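HTPA Reductase (Selaginella moellendorffii, PDB 5U5N) probably catalyses the NAD(P)H-dependent reduction of 4-hydroxy-tetrahydrodipicolinate to tetrahydrodipicolinate in the diaminopimelate route to lysine. Local coordinates at residues A90-G103 / V115-M129. Sequence-based numbering, arbitrary orientation.
With NAD (nicotinamide-adenine-dinucleotide), chain C.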
loop_
_atom_site.group_PDB
_atom_site.type_symbol
_atom_site.label_atom_id
_atom_site.label_comp_id
_atom_site.label_asym_id
_atom_site.label_seq_id
_atom_site.Cartn_x
_atom_site.Cartn_y
_atom_site.Cartn_z
ATOM N N ALA A 90 9.150 25.569 21.794
ATOM C CA ALA A 90 10.197 25.262 20.811
ATOM C C ALA A 90 11.367 26.225 20.897
ATOM O O ALA A 90 12.523 25.802 20.856
ATOM C CB ALA A 90 9.643 25.255 19.401
ATOM N N GLU A 91 11.083 27.521 21.016
ATOM C CA GLU A 91 12.161 28.484 21.173
ATOM C C GLU A 91 12.913 28.251 22.457
ATOM O O GLU A 91 14.128 28.376 22.489
ATOM C CB GLU A 91 11.648 29.892 21.088
ATOM C CG GLU A 91 11.256 30.242 19.680
ATOM C CD GLU A 91 10.274 31.400 19.639
ATOM O OE1 GLU A 91 10.537 32.455 20.270
ATOM O OE2 GLU A 91 9.228 31.271 18.950
ATOM N N PHE A 92 12.199 27.860 23.505
ATOM C CA PHE A 92 12.844 27.549 24.756
ATOM C C PHE A 92 13.779 26.337 24.594
ATOM O O PHE A 92 14.938 26.405 24.984
ATOM C CB PHE A 92 11.820 27.317 25.848
ATOM C CG PHE A 92 12.430 27.004 27.160
ATOM C CD1 PHE A 92 13.114 27.985 27.865
ATOM C CD2 PHE A 92 12.361 25.723 27.690
ATOM C CE1 PHE A 92 13.706 27.710 29.072
ATOM C CE2 PHE A 92 12.959 25.456 28.920
ATOM C CZ PHE A 92 13.625 26.455 29.611
ATOM N N TYR A 93 13.298 25.255 23.986
ATOM C CA TYR A 93 14.142 24.072 23.792
ATOM C C TYR A 93 15.377 24.383 22.973
ATOM O O TYR A 93 16.475 23.966 23.345
ATOM C CB TYR A 93 13.370 22.902 23.153
ATOM C CG TYR A 93 12.128 22.488 23.913
ATOM C CD1 TYR A 93 12.066 22.557 25.322
ATOM C CD2 TYR A 93 11.005 22.052 23.229
ATOM C CE1 TYR A 93 10.926 22.179 26.010
ATOM C CE2 TYR A 93 9.860 21.679 23.903
ATOM C CZ TYR A 93 9.825 21.738 25.289
ATOM O OH TYR A 93 8.672 21.354 25.933
ATOM N N CYS A 94 15.209 25.132 21.879
ATOM C CA CYS A 94 16.344 25.455 21.000
ATOM C C CYS A 94 17.387 26.373 21.652
ATOM O O CYS A 94 18.581 26.182 21.444
ATOM C CB CYS A 94 15.860 26.073 19.690
ATOM S SG CYS A 94 14.935 24.956 18.644
ATOM N N LYS A 95 16.941 27.355 22.438
ATOM C CA LYS A 95 17.855 28.235 23.174
ATOM C C LYS A 95 18.734 27.445 24.157
ATOM O O LYS A 95 19.926 27.681 24.241
ATOM C CB LYS A 95 17.077 29.328 23.911
ATOM C CG LYS A 95 17.941 30.062 24.907
ATOM C CD LYS A 95 17.291 31.287 25.520
ATOM C CE LYS A 95 18.196 31.834 26.602
ATOM N NZ LYS A 95 17.802 33.219 26.944
ATOM N N GLN A 96 18.119 26.505 24.867
ATOM C CA GLN A 96 18.781 25.620 25.853
ATOM C C GLN A 96 19.542 24.416 25.255
ATOM O O GLN A 96 20.112 23.617 25.999
ATOM C CB GLN A 96 17.730 25.053 26.843
ATOM C CG GLN A 96 16.868 26.076 27.588
ATOM C CD GLN A 96 17.565 26.742 28.761
ATOM O OE1 GLN A 96 18.489 26.188 29.346
ATOM N NE2 GLN A 96 17.134 27.956 29.090
ATOM N N GLY A 97 19.522 24.248 23.934
ATOM C CA GLY A 97 20.133 23.093 23.299
ATOM C C GLY A 97 19.473 21.764 23.636
ATOM O O GLY A 97 20.138 20.745 23.610
ATOM N N LEU A 98 18.183 21.757 23.980
ATOM C CA LEU A 98 17.533 20.513 24.362
ATOM C C LEU A 98 16.948 19.851 23.089
ATOM O O LEU A 98 16.085 20.445 22.415
ATOM C CB LEU A 98 16.406 20.741 25.353
ATOM C CG LEU A 98 16.796 21.036 26.806
ATOM C CD1 LEU A 98 15.536 21.454 27.565
ATOM C CD2 LEU A 98 17.486 19.831 27.469
ATOM N N PRO A 99 17.397 18.621 22.766
ATOM C CA PRO A 99 16.741 17.949 21.628
ATOM C C PRO A 99 15.294 17.629 21.939
ATOM O O PRO A 99 14.992 17.293 23.065
ATOM C CB PRO A 99 17.565 16.661 21.433
ATOM C CG PRO A 99 18.350 16.486 22.675
ATOM C CD PRO A 99 18.508 17.836 23.315
ATOM N N PHE A 100 14.403 17.758 20.957
ATOM C CA PHE A 100 12.993 17.531 21.216
ATOM C C PHE A 100 12.200 16.842 20.108
ATOM O O PHE A 100 12.492 16.981 18.929
ATOM C CB PHE A 100 12.283 18.841 21.633
ATOM C CG PHE A 100 12.187 19.876 20.558
ATOM C CD1 PHE A 100 13.239 20.717 20.298
ATOM C CD2 PHE A 100 11.016 20.015 19.813
ATOM C CE1 PHE A 100 13.151 21.671 19.308
ATOM C CE2 PHE A 100 10.917 20.948 18.801
ATOM C CZ PHE A 100 11.987 21.785 18.553
ATOM N N VAL A 101 11.158 16.145 20.547
ATOM C CA VAL A 101 10.138 15.598 19.707
ATOM C C VAL A 101 8.849 16.364 19.980
ATOM O O VAL A 101 8.280 16.234 21.062
ATOM C CB VAL A 101 9.950 14.106 20.019
ATOM C CG1 VAL A 101 8.821 13.524 19.166
ATOM C CG2 VAL A 101 11.263 13.367 19.784
ATOM N N MET A 102 8.393 17.126 18.980
ATOM C CA MET A 102 7.201 17.971 19.066
ATOM C C MET A 102 6.028 17.285 18.390
ATOM O O MET A 102 5.987 17.209 17.165
ATOM C CB MET A 102 7.513 19.338 18.396
ATOM C CG MET A 102 6.364 20.335 18.267
ATOM S SD MET A 102 5.876 20.974 19.890
ATOM C CE MET A 102 7.239 22.095 20.226
ATOM N N GLY A 103 5.110 16.760 19.193
ATOM C CA GLY A 103 3.889 16.137 18.704
ATOM C C GLY A 103 2.666 17.060 18.754
ATOM O O GLY A 103 1.611 16.728 18.240
ATOM N N VAL A 115 12.929 27.921 13.597
ATOM C CA VAL A 115 13.736 27.972 14.819
ATOM C C VAL A 115 14.546 26.677 15.040
ATOM O O VAL A 115 15.727 26.729 15.408
ATOM C CB VAL A 115 12.830 28.311 16.027
ATOM C CG1 VAL A 115 13.502 28.013 17.346
ATOM C CG2 VAL A 115 12.430 29.772 15.994
ATOM N N ALA A 116 13.914 25.527 14.812
ATOM C CA ALA A 116 14.587 24.233 14.950
ATOM C C ALA A 116 15.747 24.044 13.959
ATOM O O ALA A 116 16.838 23.626 14.339
ATOM C CB ALA A 116 13.577 23.097 14.825
ATOM N N ARG A 117 15.498 24.370 12.693
ATOM C CA ARG A 117 16.510 24.271 11.625
ATOM C C ARG A 117 17.634 25.284 11.827
ATOM O O ARG A 117 18.809 24.929 11.727
ATOM C CB ARG A 117 15.875 24.465 10.242
ATOM C CG ARG A 117 16.802 24.090 9.077
ATOM C CD ARG A 117 16.186 24.286 7.687
ATOM N NE ARG A 117 14.783 23.868 7.674
ATOM C CZ ARG A 117 13.712 24.669 7.653
ATOM N NH1 ARG A 117 13.800 26.008 7.582
ATOM N NH2 ARG A 117 12.511 24.111 7.671
ATOM N N LYS A 118 17.266 26.528 12.131
ATOM C CA LYS A 118 18.221 27.633 12.313
ATOM C C LYS A 118 19.188 27.371 13.487
ATOM O O LYS A 118 20.390 27.583 13.352
ATOM C CB LYS A 118 17.454 28.956 12.516
ATOM C CG LYS A 118 18.173 30.214 12.090
ATOM C CD LYS A 118 17.382 31.463 12.374
ATOM C CE LYS A 118 16.267 31.596 11.371
ATOM N NZ LYS A 118 16.315 32.933 10.752
ATOM N N SER A 119 18.667 26.896 14.618
ATOM C CA SER A 119 19.498 26.615 15.798
ATOM C C SER A 119 20.360 25.366 15.662
ATOM O O SER A 119 21.343 25.210 16.389
ATOM C CB SER A 119 18.639 26.497 17.053
ATOM O OG SER A 119 17.835 25.340 17.002
ATOM N N GLY A 120 19.981 24.477 14.749
ATOM C CA GLY A 120 20.695 23.224 14.542
ATOM C C GLY A 120 20.445 22.246 15.663
ATOM O O GLY A 120 21.297 21.434 15.961
ATOM N N THR A 121 19.264 22.323 16.273
ATOM C CA THR A 121 18.874 21.444 17.366
ATOM C C THR A 121 18.337 20.131 16.801
ATOM O O THR A 121 17.441 20.150 15.939
ATOM C CB THR A 121 17.720 22.081 18.191
ATOM O OG1 THR A 121 18.063 23.420 18.534
ATOM C CG2 THR A 121 17.428 21.297 19.479
ATOM N N TYR A 122 18.831 19.004 17.333
ATOM C CA TYR A 122 18.266 17.705 16.992
ATOM C C TYR A 122 16.783 17.666 17.348
ATOM O O TYR A 122 16.428 17.794 18.516
ATOM C CB TYR A 122 19.026 16.558 17.673
ATOM C CG TYR A 122 20.399 16.353 17.085
ATOM C CD1 TYR A 122 20.575 15.677 15.876
ATOM C CD2 TYR A 122 21.531 16.862 17.710
ATOM C CE1 TYR A 122 21.840 15.492 15.332
ATOM C CE2 TYR A 122 22.791 16.671 17.174
ATOM C CZ TYR A 122 22.930 15.997 15.983
ATOM O OH TYR A 122 24.173 15.837 15.445
ATOM N N SER A 123 15.929 17.487 16.338
ATOM C CA SER A 123 14.488 17.458 16.550
ATOM C C SER A 123 13.710 16.574 15.585
ATOM O O SER A 123 14.154 16.273 14.494
ATOM C CB SER A 123 13.899 18.896 16.499
ATOM O OG SER A 123 14.512 19.665 15.496
ATOM N N ILE A 124 12.529 16.179 16.030
ATOM C CA ILE A 124 11.523 15.584 15.186
ATOM C C ILE A 124 10.292 16.436 15.396
ATOM O O ILE A 124 9.763 16.533 16.503
ATOM C CB ILE A 124 11.251 14.112 15.565
ATOM C CG1 ILE A 124 12.451 13.239 15.192
ATOM C CG2 ILE A 124 10.012 13.600 14.840
ATOM C CD1 ILE A 124 12.522 11.976 16.007
ATOM N N ILE A 125 9.830 17.055 14.324
ATOM C CA ILE A 125 8.611 17.823 14.341
ATOM C C ILE A 125 7.665 17.092 13.415
ATOM O O ILE A 125 7.864 17.057 12.191
ATOM C CB ILE A 125 8.861 19.285 13.888
ATOM C CG1 ILE A 125 9.719 19.978 14.962
ATOM C CG2 ILE A 125 7.544 20.030 13.688
ATOM C CD1 ILE A 125 10.348 21.280 14.540
ATOM N N ALA A 126 6.653 16.477 14.005
ATOM C CA ALA A 126 5.708 15.721 13.213
ATOM C C ALA A 126 4.315 15.858 13.811
ATOM O O ALA A 126 4.064 15.377 14.944
ATOM C CB ALA A 126 6.136 14.265 13.164
ATOM N N PRO A 127 3.407 16.514 13.076
ATOM C CA PRO A 127 2.039 16.645 13.550
ATOM C C PRO A 127 1.159 15.385 13.403
ATOM O O PRO A 127 0.021 15.395 13.884
ATOM C CB PRO A 127 1.508 17.806 12.704
ATOM C CG PRO A 127 2.248 17.686 11.419
ATOM C CD PRO A 127 3.590 17.133 11.752
ATOM N N GLN A 128 1.656 14.342 12.740
ATOM C CA GLN A 128 1.026 12.993 12.777
ATOM C C GLN A 128 2.102 11.968 13.183
ATOM O O GLN A 128 3.022 11.713 12.428
ATOM C CB GLN A 128 0.385 12.678 11.418
ATOM C CG GLN A 128 0.019 11.230 11.119
ATOM C CD GLN A 128 -1.092 10.677 11.951
ATOM O OE1 GLN A 128 -0.874 10.125 13.024
ATOM N NE2 GLN A 128 -2.295 10.771 11.432
ATOM N N MET A 129 1.965 11.411 14.380
ATOM C CA MET A 129 2.942 10.500 14.979
ATOM C C MET A 129 2.481 9.055 14.953
ATOM O O MET A 129 3.234 8.169 15.388
ATOM C CB MET A 129 3.258 10.911 16.435
ATOM C CG MET A 129 3.878 12.286 16.516
ATOM S SD MET A 129 5.629 12.283 16.096
ATOM C CE MET A 129 6.284 11.735 17.662
HETATM P PA NAD C . -4.552 18.081 26.909
HETATM O O1A NAD C . -5.407 19.336 26.919
HETATM O O2A NAD C . -5.056 16.776 27.492
HETATM O O5B NAD C . -3.150 18.369 27.607
HETATM C C5B NAD C . -2.260 19.375 27.162
HETATM C C4B NAD C . -1.475 19.808 28.393
HETATM O O4B NAD C . -0.460 20.753 28.061
HETATM C C3B NAD C . -2.352 20.447 29.470
HETATM O O3B NAD C . -2.467 19.543 30.585
HETATM C C2B NAD C . -1.673 21.788 29.788
HETATM O O2B NAD C . -1.726 22.114 31.196
HETATM C C1B NAD C . -0.261 21.599 29.199
HETATM N N9A NAD C . 0.508 22.808 28.797
HETATM C C8A NAD C . 0.030 23.933 28.225
HETATM N N7A NAD C . 1.030 24.815 27.998
HETATM C C5A NAD C . 2.179 24.255 28.415
HETATM C C6A NAD C . 3.602 24.655 28.477
HETATM N N6A NAD C . 4.004 25.860 28.019
HETATM N N1A NAD C . 4.498 23.784 28.991
HETATM C C2A NAD C . 4.124 22.575 29.464
HETATM N N3A NAD C . 2.837 22.152 29.447
HETATM C C4A NAD C . 1.837 22.930 28.940
HETATM O O3 NAD C . -4.067 17.880 25.380
HETATM P PN NAD C . -3.820 16.431 24.692
HETATM O O1N NAD C . -5.188 15.798 24.577
HETATM O O2N NAD C . -2.710 15.705 25.427
HETATM O O5D NAD C . -3.217 16.920 23.277
HETATM C C5D NAD C . -2.023 17.695 23.261
HETATM C C4D NAD C . -1.630 18.155 21.863
HETATM O O4D NAD C . -1.157 17.029 21.115
HETATM C C3D NAD C . -2.782 18.776 21.058
HETATM O O3D NAD C . -2.342 19.931 20.322
HETATM C C2D NAD C . -3.196 17.668 20.109
HETATM O O2D NAD C . -3.708 18.143 18.863
HETATM C C1D NAD C . -1.874 16.949 19.875
HETATM N N1N NAD C . -1.976 15.564 19.371
HETATM C C2N NAD C . -1.126 15.232 18.382
HETATM C C3N NAD C . -1.102 13.958 17.821
HETATM C C7N NAD C . -0.138 13.629 16.696
HETATM O O7N NAD C . -0.439 12.740 15.915
HETATM N N7N NAD C . 1.019 14.290 16.529
HETATM C C4N NAD C . -2.003 13.014 18.316
HETATM C C5N NAD C . -2.883 13.361 19.338
HETATM C C6N NAD C . -2.852 14.655 19.857
#
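With chi1 of 67°, F100 sets CG between its backbone N and carbonyl carbon, which lays the ring against S123 on the next strand, while T121 sends CG2 anti to its N and OG1 to the side of C94. These groups belong to a parallel beta-alpha-beta unit of the Rossmann-type NAD-binding domain, strands 100-102 and 123-125 being joined through helix 109-119. A CH-pi contact places S123 CB over the centre of the F100 ring, 4.0 Å from the centroid, and Y93 CD2 lies over the opposite face nearer the rim. I125 CG1 reaches F100 CE2 obliquely and also meets M102 CB. The backbone ladder runs from F100 N to Y122 O, from I124 N to F100 O and from M102 N to I124 O, the last at 2.9 Å; A126 N adds a weak bond to M102 O.

On the sheet face that carries F100, helix 86-95 runs beside helix 109-119, their segments 11° from parallel. C94 fills the interval: SG packs on V115 CG1 at 3.6 Å and lies 3.5 Å from T121 OG1. T121 CG2 meanwhile comes within 3.3 Å of L98 O. A glycine in place of T121 would probably open a gap beside C94 SG and L98 O, with neither the hydroxyl nor the methyl to fill it.

On the sheet face opposite F100, V101 CG1 meets M129 CE unusually tightly, at 3.4 Å. M129 belongs to the loop after strand 123-125 that receives the nicotinamide of NAD at the strand ends: its backbone N donates to NAD O7N, and NAD N7N donates to G103 O at 3.0 Å, nearly straight at 170°.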